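Local structure of phosphate binding protein (Planctomyces limnophilus, 4JWO) at residues A244-A247 with E248-K252; D66-S69 with T70-P73. The protein probably binds phosphate outside the cytoplasmic membrane, as a PstS-family binding protein that serves the system carrying phosphate into the cell. All blocks are in the same frame, centred on the assembly; numbering follows the deposited sequence.

Contact 1: A244-A247 with E248-K252; sequences AYFA and ENASK. With SO4 (sulfate ion), chain D.
Asn249 folds back over the last turn of helix 243-247, and its carboxamide ND2 gives a hydrogen bond of 2.9 Å to the backbone O of Tyr245. That bond is nearly straight, 167° at the hydrogen; it lies in the carbonyl plane of Tyr245 and close to the amide plane of Asn249, a geometry that would favour this setting of the amide. CG of Asn249 stands anti to its own carbonyl carbon (chi1 -68°), which turns the amide back toward the helix. Two backbone bonds run beside it: Glu248 N reaches Ala244 O at 3.2 Å, an i to i+4 bond of the helical kind, and Asn249 N meets Phe246 O at 2.9 Å from above the carbonyl plane. Apolar contact is slight, the CB of Ala250 resting over one face of the Phe246 ring, 4.0 Å from CZ. Tyr245 and Glu248 run alongside each other in the same direction, ring and carboxylate planes 66° apart, with Glu248 OE1 3.6 Å from Tyr245 CD1. Tyr245 OH donates to O3 of a sulfate, probably from the crystallisation liquor, 2.8 Å away at the ring edge; Lys320 binds the same ion and makes a cation-pi contact with the ring. A leucine in place of Tyr245 would probably leave the sulfate without its hydroxyl donor and Lys320 without an aromatic face. The whole is a helix C-terminus running into a type I beta turn, Ala247 to Ala250, on the way to strand 254-259 at the protein surface.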
loop_
_atom_site.group_PDB
_atom_site.type_symbol
_atom_site.label_atom_id
_atom_site.label_comp_id
_atom_site.label_asym_id
_atom_site.label_seq_id
_atom_site.Cartn_x
_atom_site.Cartn_y
_atom_site.Cartn_z
ATOM N N ALA A 244 9.177 -1.943 5.947
ATOM C CA ALA A 244 10.280 -2.903 5.909
ATOM C C ALA A 244 11.615 -2.195 6.000
ATOM O O ALA A 244 12.539 -2.682 6.645
ATOM C CB ALA A 244 10.212 -3.768 4.648
ATOM N N TYR A 245 11.714 -1.026 5.374
ATOM C CA TYR A 245 12.964 -0.281 5.405
ATOM C C TYR A 245 13.197 0.409 6.750
ATOM O O TYR A 245 14.333 0.614 7.150
ATOM C CB TYR A 245 13.035 0.698 4.216
ATOM C CG TYR A 245 13.314 -0.003 2.898
ATOM C CD1 TYR A 245 14.617 -0.305 2.522
ATOM C CD2 TYR A 245 12.282 -0.365 2.037
ATOM C CE1 TYR A 245 14.891 -0.952 1.321
ATOM C CE2 TYR A 245 12.550 -1.010 0.828
ATOM C CZ TYR A 245 13.858 -1.300 0.483
ATOM O OH TYR A 245 14.146 -1.938 -0.708
ATOM N N PHE A 246 12.130 0.736 7.474
ATOM C CA PHE A 246 12.322 1.180 8.849
ATOM C C PHE A 246 12.783 0.017 9.726
ATOM O O PHE A 246 13.757 0.141 10.481
ATOM C CB PHE A 246 11.055 1.796 9.467
ATOM C CG PHE A 246 11.133 1.902 10.970
ATOM C CD1 PHE A 246 11.946 2.861 11.573
ATOM C CD2 PHE A 246 10.448 1.004 11.785
ATOM C CE1 PHE A 246 12.058 2.933 12.957
ATOM C CE2 PHE A 246 10.565 1.074 13.169
ATOM C CZ PHE A 246 11.362 2.037 13.752
ATOM N N ALA A 247 12.073 -1.106 9.630
ATOM C CA ALA A 247 12.280 -2.219 10.551
ATOM C C ALA A 247 13.712 -2.713 10.526
ATOM O O ALA A 247 14.291 -3.037 11.565
ATOM C CB ALA A 247 11.316 -3.364 10.236
ATOM N N GLU A 248 14.308 -2.736 9.343
ATOM C CA GLU A 248 15.647 -3.299 9.224
ATOM C C GLU A 248 16.717 -2.280 9.592
ATOM O O GLU A 248 17.897 -2.616 9.690
ATOM C CB GLU A 248 15.878 -3.814 7.812
ATOM C CG GLU A 248 15.931 -2.712 6.805
ATOM C CD GLU A 248 16.040 -3.214 5.383
ATOM O OE1 GLU A 248 16.588 -2.472 4.542
ATOM O OE2 GLU A 248 15.568 -4.337 5.106
ATOM N N ASN A 249 16.294 -1.036 9.807
ATOM C CA ASN A 249 17.200 0.031 10.208
ATOM C C ASN A 249 16.770 0.688 11.517
ATOM O O ASN A 249 17.115 1.837 11.780
ATOM C CB ASN A 249 17.274 1.086 9.105
ATOM C CG ASN A 249 17.956 0.573 7.859
ATOM O OD1 ASN A 249 19.167 0.341 7.853
ATOM N ND2 ASN A 249 17.186 0.400 6.788
ATOM N N ALA A 250 16.029 -0.048 12.343
ATOM C CA ALA A 250 15.379 0.538 13.518
ATOM C C ALA A 250 16.342 1.157 14.532
ATOM O O ALA A 250 15.987 2.106 15.230
ATOM C CB ALA A 250 14.468 -0.488 14.195
ATOM N N SER A 251 17.562 0.631 14.617
ATOM C CA SER A 251 18.544 1.157 15.559
ATOM C C SER A 251 19.123 2.511 15.137
ATOM O O SER A 251 19.816 3.161 15.919
ATOM C CB SER A 251 19.676 0.149 15.754
ATOM O OG SER A 251 20.529 0.148 14.624
ATOM N N LYS A 252 18.838 2.935 13.906
ATOM C CA LYS A 252 19.409 4.168 13.359
ATOM C C LYS A 252 18.360 5.225 13.031
ATOM O O LYS A 252 18.699 6.347 12.659
ATOM C CB LYS A 252 20.216 3.858 12.094
ATOM C CG LYS A 252 21.324 2.838 12.309
ATOM C CD LYS A 252 22.066 2.528 11.014
ATOM C CE LYS A 252 21.122 2.046 9.931
ATOM N NZ LYS A 252 20.941 3.071 8.877
HETATM S S SO4 D . 16.816 -4.245 -0.641
HETATM O O1 SO4 D . 18.167 -4.719 -0.963
HETATM O O2 SO4 D . 16.458 -4.688 0.704
HETATM O O3 SO4 D . 16.770 -2.779 -0.666
HETATM O O4 SO4 D . 15.897 -4.803 -1.637
#

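Contact 2: D66-S69 with T70-P73; sequences DGSS and TVFP. With SO4 (sulfate ion), chain B.
Thr70 meets Ser68 twice, its backbone N giving a 2.9 Å hydrogen bond to Ser68 OG and its hydroxyl OG1 lying 2.7 Å from that same oxygen. Ser68 OG stands opposite its own backbone N (chi1 174°), a torsion that carries it forward over the start of the second segment, and it also lies 3.0 Å from O2 of a bound sulfate. Just before Thr70, Ser69 N donates to sulfate O4 over 3.2 Å, at 153°, while Ser69 OG turns to Asp201. A main-chain N-H and the hydroxyls of Ser116 and Thr98 thus hold the ion. Val71 follows, its N making weak bonds to both O and OG of Ser68, and its CG2 packs 3.8 Å from Ser68 CB; beyond the turn its side chain touches Ile288 of strand 283-291. This is the strand-to-helix turn of a beta-alpha-beta unit (strand 61-67, helix 72-85, strand 89-93), and a tetrahedral anion held by a backbone N-H at such a turn is consistent with the phosphate site of a periplasmic-type binding protein. Phe72 N gives Ser68 O, four residues back, a 2.9 Å hydrogen bond, with the donor tilted 26° from the carbonyl plane. The CB of Phe72 sits equally near the carbonyl oxygens of Ser68 and Ser69, whereas its ring leads away from the first segment. Pro73, which has no N-H to offer Ser69 O, sets its ring carbon CD 3.2 Å from that oxygen instead.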
loop_
_atom_site.group_PDB
_atom_site.type_symbol
_atom_site.label_atom_id
_atom_site.label_comp_id
_atom_site.label_asym_id
_atom_site.label_seq_id
_atom_site.Cartn_x
_atom_site.Cartn_y
_atom_site.Cartn_z
ATOM N N ASP A 66 -5.355 -5.534 -13.568
ATOM C CA ASP A 66 -5.211 -4.085 -13.529
ATOM C C ASP A 66 -5.326 -3.686 -12.076
ATOM O O ASP A 66 -5.400 -4.551 -11.208
ATOM C CB ASP A 66 -6.309 -3.424 -14.373
ATOM C CG ASP A 66 -5.946 -2.020 -14.818
ATOM O OD1 ASP A 66 -5.125 -1.372 -14.140
ATOM O OD2 ASP A 66 -6.490 -1.563 -15.848
ATOM N N GLY A 67 -5.330 -2.388 -11.801
ATOM C CA GLY A 67 -5.579 -1.927 -10.452
ATOM C C GLY A 67 -4.559 -0.950 -9.908
ATOM O O GLY A 67 -3.886 -0.236 -10.658
ATOM N N SER A 68 -4.470 -0.954 -8.581
ATOM C CA SER A 68 -3.663 -0.058 -7.759
ATOM C C SER A 68 -2.166 -0.095 -8.067
ATOM O O SER A 68 -1.606 -1.154 -8.349
ATOM C CB SER A 68 -3.871 -0.470 -6.297
ATOM O OG SER A 68 -3.044 0.240 -5.407
ATOM N N SER A 69 -1.511 1.062 -7.999
ATOM C CA SER A 69 -0.056 1.093 -8.042
ATOM C C SER A 69 0.538 0.340 -6.852
ATOM O O SER A 69 1.664 -0.159 -6.934
ATOM C CB SER A 69 0.455 2.534 -8.063
ATOM O OG SER A 69 0.148 3.164 -6.823
ATOM N N THR A 70 -0.190 0.256 -5.734
ATOM C CA THR A 70 0.348 -0.469 -4.593
ATOM C C THR A 70 0.166 -1.980 -4.667
ATOM O O THR A 70 0.910 -2.728 -4.046
ATOM C CB THR A 70 -0.142 0.091 -3.228
ATOM O OG1 THR A 70 -1.568 0.031 -3.163
ATOM C CG2 THR A 70 0.292 1.532 -3.073
ATOM N N VAL A 71 -0.825 -2.434 -5.430
ATOM C CA VAL A 71 -1.000 -3.865 -5.622
ATOM C C VAL A 71 -0.166 -4.339 -6.820
ATOM O O VAL A 71 0.246 -5.497 -6.866
ATOM C CB VAL A 71 -2.487 -4.248 -5.750
ATOM C CG1 VAL A 71 -2.658 -5.766 -5.893
ATOM C CG2 VAL A 71 -3.261 -3.725 -4.530
ATOM N N PHE A 72 0.127 -3.421 -7.747
ATOM C CA PHE A 72 0.965 -3.709 -8.926
ATOM C C PHE A 72 2.219 -4.563 -8.645
ATOM O O PHE A 72 2.455 -5.536 -9.358
ATOM C CB PHE A 72 1.357 -2.399 -9.647
ATOM C CG PHE A 72 2.026 -2.595 -10.991
ATOM C CD1 PHE A 72 1.274 -2.828 -12.125
ATOM C CD2 PHE A 72 3.399 -2.480 -11.123
ATOM C CE1 PHE A 72 1.883 -2.979 -13.372
ATOM C CE2 PHE A 72 4.014 -2.630 -12.365
ATOM C CZ PHE A 72 3.251 -2.886 -13.488
ATOM N N PRO A 73 3.015 -4.223 -7.604
ATOM C CA PRO A 73 4.229 -5.030 -7.403
ATOM C C PRO A 73 3.924 -6.477 -7.035
ATOM O O PRO A 73 4.683 -7.374 -7.408
ATOM C CB PRO A 73 4.948 -4.325 -6.242
ATOM C CG PRO A 73 4.377 -2.949 -6.210
ATOM C CD PRO A 73 2.955 -3.086 -6.671
HETATM S S SO4 B . -4.400 3.726 -5.872
HETATM O O1 SO4 B . -3.546 4.633 -5.114
HETATM O O2 SO4 B . -4.818 2.596 -5.055
HETATM O O3 SO4 B . -5.584 4.458 -6.288
HETATM O O4 SO4 B . -3.644 3.228 -7.027
#

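How the contacts relate
The centre of contact 2 lies about 9 Å from the centre of the chain, and the contact is partly buried; contact 1 sits on the surface, its centre about 18 Å from that of the chain. Their own centres are 25 Å apart and their nearest atoms about 11 Å, so they do not touch and share no helix or strand. Contact 2 leads from a strand into the beginning of a helix, contact 1 from the end of a helix toward a strand. Each binds a sulfate, but differently: at 66-73 serine and threonine hydroxyls and a backbone N-H hold the ion, whereas at 244-252 a tyrosine hydroxyl and a lysine bind it at the surface.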